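Local coordinates for protein SAM-dependent methyltransferase (Geobacter sulfurreducens, PDB 5BP7) that binds S-adenosyl-L-homocysteine in a Rossmann-like fold and is probably a methyltransferase that uses S-adenosyl-L-methionine as methyl donor, at residues L55-G60 / R79-I84; G60-D65 / I84-D89; G120-D125 / A150-P155; G144-L149 / G157-G162. All blocks are in the same frame, centred on the assembly; numbering follows the deposited sequence.

Contact 1 (L55-G60 / R79-I84); sequences LRLEPG and RDHGII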
# COMPACT_ATOMS: atom_id res chain seq x y z
N LEU A 55 11.34 6.75 10.62
CA LEU A 55 11.84 5.45 11.03
C LEU A 55 13.33 5.41 11.42
O LEU A 55 13.76 4.45 12.07
CB LEU A 55 11.57 4.42 9.96
CG LEU A 55 10.09 4.18 9.66
CD1 LEU A 55 9.97 3.16 8.56
CD2 LEU A 55 9.28 3.74 10.88
N ARG A 56 14.07 6.50 11.16
CA ARG A 56 15.45 6.65 11.67
C ARG A 56 16.32 5.47 11.31
O ARG A 56 16.94 4.82 12.15
CB ARG A 56 15.45 6.88 13.19
CG ARG A 56 14.61 8.07 13.61
CD ARG A 56 14.68 8.24 15.12
NE ARG A 56 13.41 8.78 15.59
CZ ARG A 56 13.03 8.86 16.86
NH1 ARG A 56 13.80 8.41 17.86
NH2 ARG A 56 11.83 9.40 17.12
N LEU A 57 16.27 5.18 10.03
CA LEU A 57 16.90 4.02 9.49
C LEU A 57 18.38 4.22 9.19
O LEU A 57 18.77 5.11 8.44
CB LEU A 57 16.28 3.65 8.17
CG LEU A 57 14.77 3.44 8.03
CD1 LEU A 57 14.32 3.65 6.60
CD2 LEU A 57 14.39 2.05 8.53
N GLU A 58 19.20 3.35 9.75
CA GLU A 58 20.63 3.38 9.51
C GLU A 58 20.95 2.76 8.14
O GLU A 58 20.21 1.90 7.67
CB GLU A 58 21.32 2.71 10.68
CG GLU A 58 21.18 3.56 11.95
CD GLU A 58 21.41 2.78 13.24
OE1 GLU A 58 22.10 1.74 13.18
OE2 GLU A 58 20.93 3.19 14.33
N PRO A 59 22.04 3.22 7.49
CA PRO A 59 22.43 2.59 6.23
C PRO A 59 22.67 1.09 6.37
O PRO A 59 23.16 0.62 7.40
CB PRO A 59 23.74 3.29 5.85
CG PRO A 59 23.75 4.56 6.63
CD PRO A 59 23.00 4.28 7.89
N GLY A 60 22.24 0.34 5.37
CA GLY A 60 22.38 -1.10 5.37
C GLY A 60 21.25 -1.84 6.08
O GLY A 60 21.27 -3.04 6.11
N ARG A 79 17.74 5.11 -1.99
CA ARG A 79 18.40 6.36 -2.37
C ARG A 79 18.70 7.26 -1.16
O ARG A 79 19.83 7.70 -0.98
CB ARG A 79 17.56 7.13 -3.38
CG ARG A 79 18.19 8.42 -3.91
CD ARG A 79 17.16 9.24 -4.69
NE ARG A 79 16.06 9.62 -3.82
CZ ARG A 79 14.81 9.89 -4.19
NH1 ARG A 79 14.45 9.87 -5.47
NH2 ARG A 79 13.90 10.20 -3.26
N ASP A 80 17.70 7.51 -0.31
CA ASP A 80 17.81 8.54 0.71
C ASP A 80 18.40 8.04 2.03
O ASP A 80 18.92 8.83 2.80
CB ASP A 80 16.44 9.20 0.95
CG ASP A 80 15.91 9.92 -0.31
OD1 ASP A 80 16.72 10.33 -1.16
OD2 ASP A 80 14.69 10.03 -0.49
N HIS A 81 18.26 6.77 2.32
CA HIS A 81 18.71 6.22 3.61
C HIS A 81 19.80 5.13 3.51
O HIS A 81 20.33 4.70 4.52
CB HIS A 81 17.48 5.81 4.44
CG HIS A 81 16.50 6.92 4.63
ND1 HIS A 81 16.76 8.02 5.42
CD2 HIS A 81 15.26 7.11 4.12
CE1 HIS A 81 15.72 8.84 5.40
NE2 HIS A 81 14.79 8.31 4.62
N GLY A 82 20.06 4.66 2.29
CA GLY A 82 21.00 3.57 2.08
C GLY A 82 20.52 2.22 2.60
O GLY A 82 21.32 1.39 3.03
N ILE A 83 19.21 2.00 2.58
CA ILE A 83 18.67 0.69 2.96
C ILE A 83 18.90 -0.30 1.83
O ILE A 83 19.21 0.08 0.70
CB ILE A 83 17.16 0.72 3.36
CG1 ILE A 83 16.24 1.16 2.20
CG2 ILE A 83 16.97 1.59 4.58
CD1 ILE A 83 15.61 0.03 1.42
N ILE A 84 18.79 -1.57 2.17
CA ILE A 84 18.77 -2.65 1.18
C ILE A 84 17.45 -3.38 1.40
O ILE A 84 16.83 -3.23 2.45
CB ILE A 84 19.98 -3.63 1.32
CG1 ILE A 84 20.02 -4.30 2.70
CG2 ILE A 84 21.28 -2.91 1.04
CD1 ILE A 84 21.03 -5.43 2.84
O HOH W 1 20.43 6.50 6.73
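With chi1 at -54°, Leu-57 carries CG anti to its own carbonyl carbon, and CD1 of that leucine reaches over to the branch methyl of Ile-83. In Ile-83 the ethyl arm takes the place between N and C (chi1 62°), and CG2 is thereby left on the side that meets the leucine. The two side chains slant across each other, Leu-57 CD1 lying 3.9 Å from Ile-83 CG2, and the same leucine methyl comes obliquely up to the ring of His-81. Trp-77 of helix 72-81 packs against both aliphatic chains.

Around this small apolar patch the backbones do the joining. Helix 72-81 ends at His-81, Gly-82 leaves it with positive phi, and the loop that leads into strand 62-66 runs alongside; this is the surface end of the first beta-alpha-beta unit of a Rossmann-like methyltransferase domain, where the helix turns back into strand 84-89. Gly-60 N donates to Gly-82 O over 2.7 Å, and that carbonyl also accepts from Arg-110. Pro-59 CA sits 3.4 Å from His-81 O in a CA-H...O contact. A water donates to both Leu-57 O, at 2.8 Å, and His-81 O, at 2.9 Å, and so bridges two carbonyls that could not bond each other directly.

Contact 2 (G60-D65 / I84-D89); sequences GTRVLD and IGTGID. With SAH (S-adenosyl-L-homocysteine), chain D.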
# COMPACT_ATOMS: atom_id res chain seq x y z
N GLY A 60 22.24 0.34 5.37
CA GLY A 60 22.38 -1.10 5.37
C GLY A 60 21.25 -1.84 6.08
O GLY A 60 21.27 -3.04 6.11
N THR A 61 20.27 -1.14 6.66
CA THR A 61 19.11 -1.79 7.29
C THR A 61 18.38 -2.52 6.18
O THR A 61 18.22 -1.98 5.10
CB THR A 61 18.13 -0.76 7.91
OG1 THR A 61 18.77 -0.09 9.00
CG2 THR A 61 16.85 -1.40 8.39
N ARG A 62 17.96 -3.75 6.45
CA ARG A 62 17.25 -4.55 5.48
C ARG A 62 15.73 -4.30 5.63
O ARG A 62 15.17 -4.42 6.73
CB ARG A 62 17.57 -6.05 5.67
CG ARG A 62 16.73 -6.94 4.76
CD ARG A 62 17.12 -8.40 4.73
NE ARG A 62 16.03 -9.27 4.32
CZ ARG A 62 15.61 -9.47 3.06
NH1 ARG A 62 16.16 -8.84 2.00
NH2 ARG A 62 14.61 -10.31 2.85
N VAL A 63 15.08 -4.02 4.50
CA VAL A 63 13.63 -3.84 4.46
C VAL A 63 12.97 -4.93 3.59
O VAL A 63 13.30 -5.07 2.41
CB VAL A 63 13.25 -2.44 3.88
CG1 VAL A 63 11.73 -2.25 3.86
CG2 VAL A 63 13.90 -1.32 4.67
N LEU A 64 12.05 -5.69 4.17
CA LEU A 64 11.20 -6.61 3.42
C LEU A 64 9.85 -5.94 3.23
O LEU A 64 9.23 -5.49 4.21
CB LEU A 64 10.98 -7.95 4.16
CG LEU A 64 9.99 -8.96 3.53
CD1 LEU A 64 10.52 -9.48 2.23
CD2 LEU A 64 9.71 -10.12 4.47
N ASP A 65 9.39 -5.92 1.99
CA ASP A 65 8.11 -5.26 1.64
C ASP A 65 7.22 -6.25 0.89
O ASP A 65 7.51 -6.63 -0.23
CB ASP A 65 8.39 -4.01 0.79
CG ASP A 65 7.15 -3.12 0.61
OD1 ASP A 65 6.14 -3.27 1.37
OD2 ASP A 65 7.17 -2.24 -0.29
N ILE A 84 18.79 -1.57 2.17
CA ILE A 84 18.77 -2.65 1.18
C ILE A 84 17.45 -3.38 1.40
O ILE A 84 16.83 -3.23 2.45
CB ILE A 84 19.98 -3.63 1.32
CG1 ILE A 84 20.02 -4.30 2.70
CG2 ILE A 84 21.28 -2.91 1.04
CD1 ILE A 84 21.03 -5.43 2.84
N GLY A 85 17.06 -4.22 0.45
CA GLY A 85 15.91 -5.05 0.67
C GLY A 85 15.27 -5.70 -0.54
O GLY A 85 15.80 -5.67 -1.66
N THR A 86 14.09 -6.26 -0.26
CA THR A 86 13.35 -7.11 -1.19
C THR A 86 11.88 -6.72 -1.18
O THR A 86 11.27 -6.64 -0.11
CB THR A 86 13.45 -8.58 -0.76
OG1 THR A 86 14.83 -8.93 -0.64
CG2 THR A 86 12.80 -9.49 -1.78
N GLY A 87 11.33 -6.53 -2.36
CA GLY A 87 9.91 -6.27 -2.53
C GLY A 87 9.25 -7.39 -3.33
O GLY A 87 9.72 -7.74 -4.40
N ILE A 88 8.15 -7.95 -2.81
CA ILE A 88 7.42 -9.00 -3.51
C ILE A 88 6.07 -8.47 -3.90
O ILE A 88 5.33 -7.95 -3.06
CB ILE A 88 7.25 -10.27 -2.66
CG1 ILE A 88 8.63 -10.87 -2.40
CG2 ILE A 88 6.42 -11.32 -3.40
CD1 ILE A 88 8.86 -11.16 -0.95
N ASP A 89 5.74 -8.65 -5.18
CA ASP A 89 4.48 -8.17 -5.72
C ASP A 89 3.93 -9.07 -6.82
O ASP A 89 4.66 -9.55 -7.66
CB ASP A 89 4.58 -6.73 -6.21
CG ASP A 89 3.21 -6.06 -6.28
OD1 ASP A 89 2.50 -6.21 -7.31
OD2 ASP A 89 2.82 -5.38 -5.29
N SAH D . 2.68 -1.04 -0.89
CA SAH D . 2.53 -0.66 -2.35
CB SAH D . 1.33 -1.35 -3.04
CG SAH D . -0.05 -1.27 -2.39
SD SAH D . -1.33 -1.71 -3.55
C SAH D . 2.44 0.82 -2.55
O SAH D . 2.35 1.59 -1.59
OXT SAH D . 2.48 1.31 -3.69
C5' SAH D . -1.62 -3.47 -3.30
C4' SAH D . -0.53 -4.27 -4.01
O4' SAH D . -0.52 -5.61 -3.54
C3' SAH D . -0.67 -4.32 -5.53
O3' SAH D . 0.55 -3.84 -6.10
C2' SAH D . -0.90 -5.78 -5.88
O2' SAH D . -0.21 -6.16 -7.06
C1' SAH D . -0.28 -6.45 -4.67
N9 SAH D . -0.76 -7.77 -4.25
C8 SAH D . -2.05 -8.19 -4.09
N7 SAH D . -2.12 -9.42 -3.64
C5 SAH D . -0.79 -9.82 -3.49
C6 SAH D . -0.18 -11.02 -3.06
N6 SAH D . -0.90 -12.10 -2.69
N1 SAH D . 1.17 -11.09 -3.03
C2 SAH D . 1.89 -10.02 -3.41
N3 SAH D . 1.42 -8.84 -3.84
C4 SAH D . 0.05 -8.80 -3.86
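Strands 62-66 and 84-89 are the parallel partners of a beta-alpha-beta unit, with helix 72-81 making the crossover between them. The axes of the two short segments run 4.5 Å apart at closest and 9° from parallel. The ladder starts with Ile-84 N giving its hydrogen to Thr-61 O; Val-63 N then donates to Ile-84 O, Thr-86 N to Val-63 O, Asp-65 N to Thr-86 O, and Ile-88 N to Asp-65 O at 3.0 Å. Gly-85 CA comes within 3.1 Å of Val-63 O, a closeness that the missing side chain permits.

On the face of Arg-62, Leu-64 and Thr-86 the arginine runs extended, CG anti to the backbone N (chi1 174°), and its end swings across the neighbouring strand. NH1 gives a hydrogen to Thr-86 OG1 over 3.0 Å, the hydroxyl lying at the edge of the guanidinium and near its plane. NE of the same group bonds Asp-125 O, so the guanidinium is held from two directions. Farther along, Leu-64 CD1 touches Ile-88 CD1 at 4.0 Å.

In class I methyltransferases an acidic residue at the end of the second strand commonly holds the cofactor ribose, and Asp-89 does so here. Its OD1 accepts from O2' of S-adenosyl-L-homocysteine at 2.7 Å and its OD2 from O3' at 2.9 Å, one carboxylate oxygen for each ribose hydroxyl. Backbone N-H groups of Ser-91 and Gly-69 bond OD1 and OD2 respectively, which fixes the rotation of the carboxylate. Val-63 and Asp-65, on the other face, pack against Leu-74 of helix 72-81.

Contact 3 (G120-D125 / A150-P155); sequences GYVSDD and ARSLRP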
# COMPACT_ATOMS: atom_id res chain seq x y z
N GLY A 120 1.95 -16.17 2.86
CA GLY A 120 2.82 -17.07 3.62
C GLY A 120 4.31 -16.86 3.44
O GLY A 120 5.09 -17.73 3.77
N TYR A 121 4.71 -15.71 2.89
CA TYR A 121 6.11 -15.47 2.61
C TYR A 121 6.82 -15.15 3.92
O TYR A 121 6.49 -14.18 4.58
CB TYR A 121 6.29 -14.32 1.61
CG TYR A 121 7.72 -14.18 1.09
CD1 TYR A 121 8.69 -13.45 1.81
CD2 TYR A 121 8.11 -14.75 -0.14
CE1 TYR A 121 9.99 -13.32 1.35
CE2 TYR A 121 9.42 -14.62 -0.63
CZ TYR A 121 10.36 -13.92 0.12
OH TYR A 121 11.65 -13.77 -0.37
N VAL A 122 7.82 -15.95 4.24
CA VAL A 122 8.71 -15.71 5.36
C VAL A 122 10.16 -15.68 4.82
O VAL A 122 10.59 -16.59 4.14
CB VAL A 122 8.61 -16.81 6.42
CG1 VAL A 122 9.56 -16.55 7.58
CG2 VAL A 122 7.19 -16.91 6.91
N SER A 123 10.89 -14.61 5.13
CA SER A 123 12.26 -14.48 4.68
C SER A 123 13.17 -15.21 5.67
O SER A 123 13.03 -15.05 6.88
CB SER A 123 12.64 -13.01 4.60
OG SER A 123 13.89 -12.88 3.96
N ASP A 124 14.09 -16.00 5.17
CA ASP A 124 15.18 -16.54 6.02
C ASP A 124 16.14 -15.41 6.43
O ASP A 124 16.75 -15.45 7.48
CB ASP A 124 15.93 -17.67 5.31
CG ASP A 124 15.04 -18.89 5.04
OD1 ASP A 124 14.27 -19.28 5.93
OD2 ASP A 124 15.09 -19.44 3.92
N ASP A 125 16.31 -14.45 5.53
CA ASP A 125 17.05 -13.24 5.78
C ASP A 125 16.16 -12.25 6.55
O ASP A 125 15.38 -11.55 5.96
CB ASP A 125 17.48 -12.69 4.40
CG ASP A 125 18.39 -11.51 4.49
OD1 ASP A 125 18.80 -11.12 5.62
OD2 ASP A 125 18.66 -10.95 3.40
N ALA A 150 5.97 -10.67 11.50
CA ALA A 150 6.75 -10.97 12.71
C ALA A 150 7.71 -12.12 12.49
O ALA A 150 8.82 -12.11 13.02
CB ALA A 150 5.85 -11.27 13.89
N ARG A 151 7.31 -13.11 11.70
CA ARG A 151 8.19 -14.23 11.42
C ARG A 151 9.44 -13.88 10.60
O ARG A 151 10.38 -14.67 10.57
CB ARG A 151 7.40 -15.35 10.76
CG ARG A 151 6.36 -15.86 11.73
CD ARG A 151 5.51 -16.90 11.09
NE ARG A 151 4.44 -17.29 12.01
CZ ARG A 151 4.39 -18.44 12.69
NH1 ARG A 151 3.36 -18.67 13.50
NH2 ARG A 151 5.33 -19.37 12.56
N SER A 152 9.44 -12.73 9.92
CA SER A 152 10.59 -12.25 9.15
C SER A 152 11.35 -11.13 9.84
O SER A 152 12.29 -10.57 9.27
CB SER A 152 10.14 -11.76 7.77
OG SER A 152 9.60 -12.80 6.99
N LEU A 153 10.97 -10.81 11.07
CA LEU A 153 11.51 -9.64 11.72
C LEU A 153 12.76 -9.97 12.50
O LEU A 153 12.73 -10.87 13.33
CB LEU A 153 10.47 -9.05 12.66
CG LEU A 153 10.73 -7.64 13.16
CD1 LEU A 153 10.52 -6.62 12.05
CD2 LEU A 153 9.79 -7.36 14.32
N ARG A 154 13.84 -9.23 12.29
CA ARG A 154 15.02 -9.45 13.12
C ARG A 154 14.81 -8.81 14.48
O ARG A 154 14.01 -7.88 14.60
CB ARG A 154 16.31 -9.00 12.45
CG ARG A 154 16.54 -7.52 12.38
CD ARG A 154 17.99 -7.17 12.68
NE ARG A 154 18.21 -5.76 12.41
CZ ARG A 154 17.78 -4.74 13.15
NH1 ARG A 154 17.08 -4.91 14.27
NH2 ARG A 154 18.04 -3.51 12.74
N PRO A 155 15.51 -9.33 15.51
CA PRO A 155 15.36 -8.78 16.85
C PRO A 155 15.55 -7.27 16.82
O PRO A 155 16.49 -6.80 16.22
CB PRO A 155 16.52 -9.45 17.65
CG PRO A 155 16.86 -10.70 16.90
CD PRO A 155 16.30 -10.59 15.50
O HOH W 2 7.12 -12.46 6.58
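Ser-152 points its CB at the loop 120-125 and stands 4.0 Å from Ser-123 N. One bond further out, OG is anti to the carbonyl carbon (chi1 -64°), and this rotation sets the hydroxyl against the backbone of the loop. There OG accepts the N-H of Ser-123 over 2.9 Å, with an angle of 167° at the hydrogen. The same oxygen lies 3.5 Å from Val-122 CA, a packing contact. A water donates to Tyr-121 O at 2.7 Å and probably also accepts from this hydroxyl, though that second link is modelled rather short and is doubtful.

Beside it the contact is van der Waals packing: Val-122 CG1 lies 3.6 Å from Arg-151 O and 4.0 Å from Arg-151 CB, while the rest of the arginine leads away to a salt bridge with Glu-147. Arg-151 O and Ser-123 O both receive a hydrogen bond from Lys-126 NZ, a further tie between the two segments. Ser-123 turns its own hydroxyl back along its loop: OG donates to Asp-125 O over 2.8 Å, from above the carbonyl plane.

Ala-150 to Leu-153 form a type I turn as the chain leaves helix 142-150, and Leu-153 N closes it on Ala-150 O. This turn is docked on the loop that enters strand 127-133, whose Ala-127 shares backbone hydrogen bonds with Ser-152 and Arg-154. Leu-64 of strand 62-66 packs against Ser-123 and Ser-152, so the contact covers the face of that strand bearing Leu-64, opposite the face on which helix 72-81 packs.

Contact 4 (G144-L149 / G157-G162); sequences GTIELL and GIILIG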
# COMPACT_ATOMS: atom_id res chain seq x y z
N GLY A 144 -3.41 -11.22 11.20
CA GLY A 144 -2.70 -12.24 10.45
C GLY A 144 -1.51 -11.70 9.69
O GLY A 144 -0.47 -12.36 9.63
N THR A 145 -1.63 -10.52 9.10
CA THR A 145 -0.50 -9.92 8.40
C THR A 145 0.64 -9.55 9.38
O THR A 145 1.81 -9.80 9.10
CB THR A 145 -0.93 -8.69 7.58
OG1 THR A 145 -1.88 -9.11 6.58
CG2 THR A 145 0.23 -8.06 6.88
N ILE A 146 0.29 -9.00 10.53
CA ILE A 146 1.29 -8.69 11.57
C ILE A 146 2.04 -9.95 12.01
O ILE A 146 3.27 -9.97 12.10
CB ILE A 146 0.64 -8.03 12.80
CG1 ILE A 146 0.26 -6.62 12.45
CG2 ILE A 146 1.58 -8.01 14.00
CD1 ILE A 146 -0.73 -6.00 13.41
N GLU A 147 1.28 -11.00 12.28
CA GLU A 147 1.82 -12.29 12.62
C GLU A 147 2.79 -12.80 11.52
O GLU A 147 3.84 -13.35 11.83
CB GLU A 147 0.65 -13.26 12.84
CG GLU A 147 0.87 -14.26 13.92
CD GLU A 147 1.94 -15.23 13.55
OE1 GLU A 147 1.86 -15.77 12.40
OE2 GLU A 147 2.83 -15.47 14.39
N LEU A 148 2.41 -12.66 10.26
CA LEU A 148 3.26 -13.12 9.14
C LEU A 148 4.58 -12.34 9.09
O LEU A 148 5.66 -12.95 8.99
CB LEU A 148 2.53 -12.99 7.80
CG LEU A 148 3.32 -13.37 6.55
CD1 LEU A 148 3.68 -14.86 6.58
CD2 LEU A 148 2.55 -13.03 5.29
N LEU A 149 4.47 -11.01 9.15
CA LEU A 149 5.65 -10.13 9.13
C LEU A 149 6.56 -10.37 10.33
O LEU A 149 7.78 -10.37 10.18
CB LEU A 149 5.24 -8.68 9.09
CG LEU A 149 4.52 -8.25 7.80
CD1 LEU A 149 3.95 -6.86 7.94
CD2 LEU A 149 5.44 -8.32 6.58
N GLY A 157 13.61 -5.12 15.39
CA GLY A 157 13.08 -4.52 14.18
C GLY A 157 11.69 -3.89 14.33
O GLY A 157 11.06 -3.93 15.40
N ILE A 158 11.22 -3.35 13.22
CA ILE A 158 9.93 -2.65 13.16
C ILE A 158 9.03 -3.32 12.13
O ILE A 158 9.48 -3.69 11.04
CB ILE A 158 10.13 -1.17 12.78
CG1 ILE A 158 10.83 -0.43 13.93
CG2 ILE A 158 8.79 -0.48 12.53
CD1 ILE A 158 11.46 0.89 13.51
N ILE A 159 7.74 -3.45 12.48
CA ILE A 159 6.71 -3.88 11.53
C ILE A 159 5.96 -2.65 11.03
O ILE A 159 5.58 -1.79 11.83
CB ILE A 159 5.74 -4.91 12.16
CG1 ILE A 159 6.49 -6.23 12.37
CG2 ILE A 159 4.53 -5.15 11.26
CD1 ILE A 159 5.77 -7.26 13.20
N LEU A 160 5.75 -2.58 9.71
CA LEU A 160 4.92 -1.54 9.10
C LEU A 160 3.66 -2.13 8.54
O LEU A 160 3.70 -3.09 7.77
CB LEU A 160 5.62 -0.84 7.95
CG LEU A 160 6.82 0.03 8.21
CD1 LEU A 160 7.26 0.66 6.88
CD2 LEU A 160 6.51 1.08 9.26
N ILE A 161 2.53 -1.56 8.96
CA ILE A 161 1.20 -1.94 8.48
C ILE A 161 0.52 -0.70 7.91
O ILE A 161 0.34 0.30 8.61
CB ILE A 161 0.34 -2.53 9.61
CG1 ILE A 161 0.87 -3.88 10.08
CG2 ILE A 161 -1.11 -2.67 9.19
CD1 ILE A 161 0.71 -5.04 9.09
N GLY A 162 0.10 -0.80 6.66
CA GLY A 162 -0.69 0.23 5.99
C GLY A 162 -2.11 -0.26 5.85
O GLY A 162 -2.33 -1.35 5.31
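Ile-146 and Ile-161 make the tight part of this contact: their side chains cross at about a right angle, and CG1 of Ile-146 is 3.7 Å from CG1 of Ile-161. Close by, Thr-145 CG2 rests 3.8 Å from Ile-161 CD1. The threonine directs its methyl to the strand because OG1 sits anti to the carbonyl carbon (chi1 -62°) and bonds Gly-141 O one turn back in the helix. Leu-149 wedges between two strand residues, its CD1 lying 3.8 Å from Ile-159 CG2 and 3.9 Å from Ile-161 CD1; the same methyl also approaches Leu-160 O.

Helix 142-150 runs back over strand 157-166, the axes of the two short segments 9.1 Å apart with 150° between their directions. This is the helix-on-sheet layer of the Rossmann-like fold: the helix links strand 127-133 to strand 157-166, and its apolar side settles on the sheet. Ile-159 and Ile-161 point to it, and Leu-160 between them points to the other side of the sheet, toward Leu-55.

Ile-146 and Ile-159 meet less closely: CD1 of Ile-159 comes to 3.8 Å from Ile-146 O but stays 4.3 Å from Ile-146 CG2. Tyr-202 of strand 202-209 packs against both of these isoleucines. The far side of the helix faces solvent: Glu-147 points away from the strand and forms a salt bridge with Arg-151. Leu-148, partly exposed, leans instead on Val-122 of the loop ahead of strand 127-133.

From the N terminus, the chain first meets contact 1, which ties the loop before strand 62-66 to the end of helix 72-81. Contact 2 crosses it, its segments alternating with those of contact 1 and sharing Gly-60 and Ile-84; together they close the first beta-alpha-beta unit. Contacts 3 and 4 follow in series and cross each other in turn: contact 3 closes the excursion through strand 127-133 and helix 142-150, contact 4 the short return from that helix into strand 157-166. The two halves meet where Ile-88 CD1 packs on Tyr-121 and Arg-62 reaches Asp-125, joining contacts 2 and 3. Leu-55 touches Leu-160 on the side of the sheet away from helix 142-150, linking contacts 1 and 4.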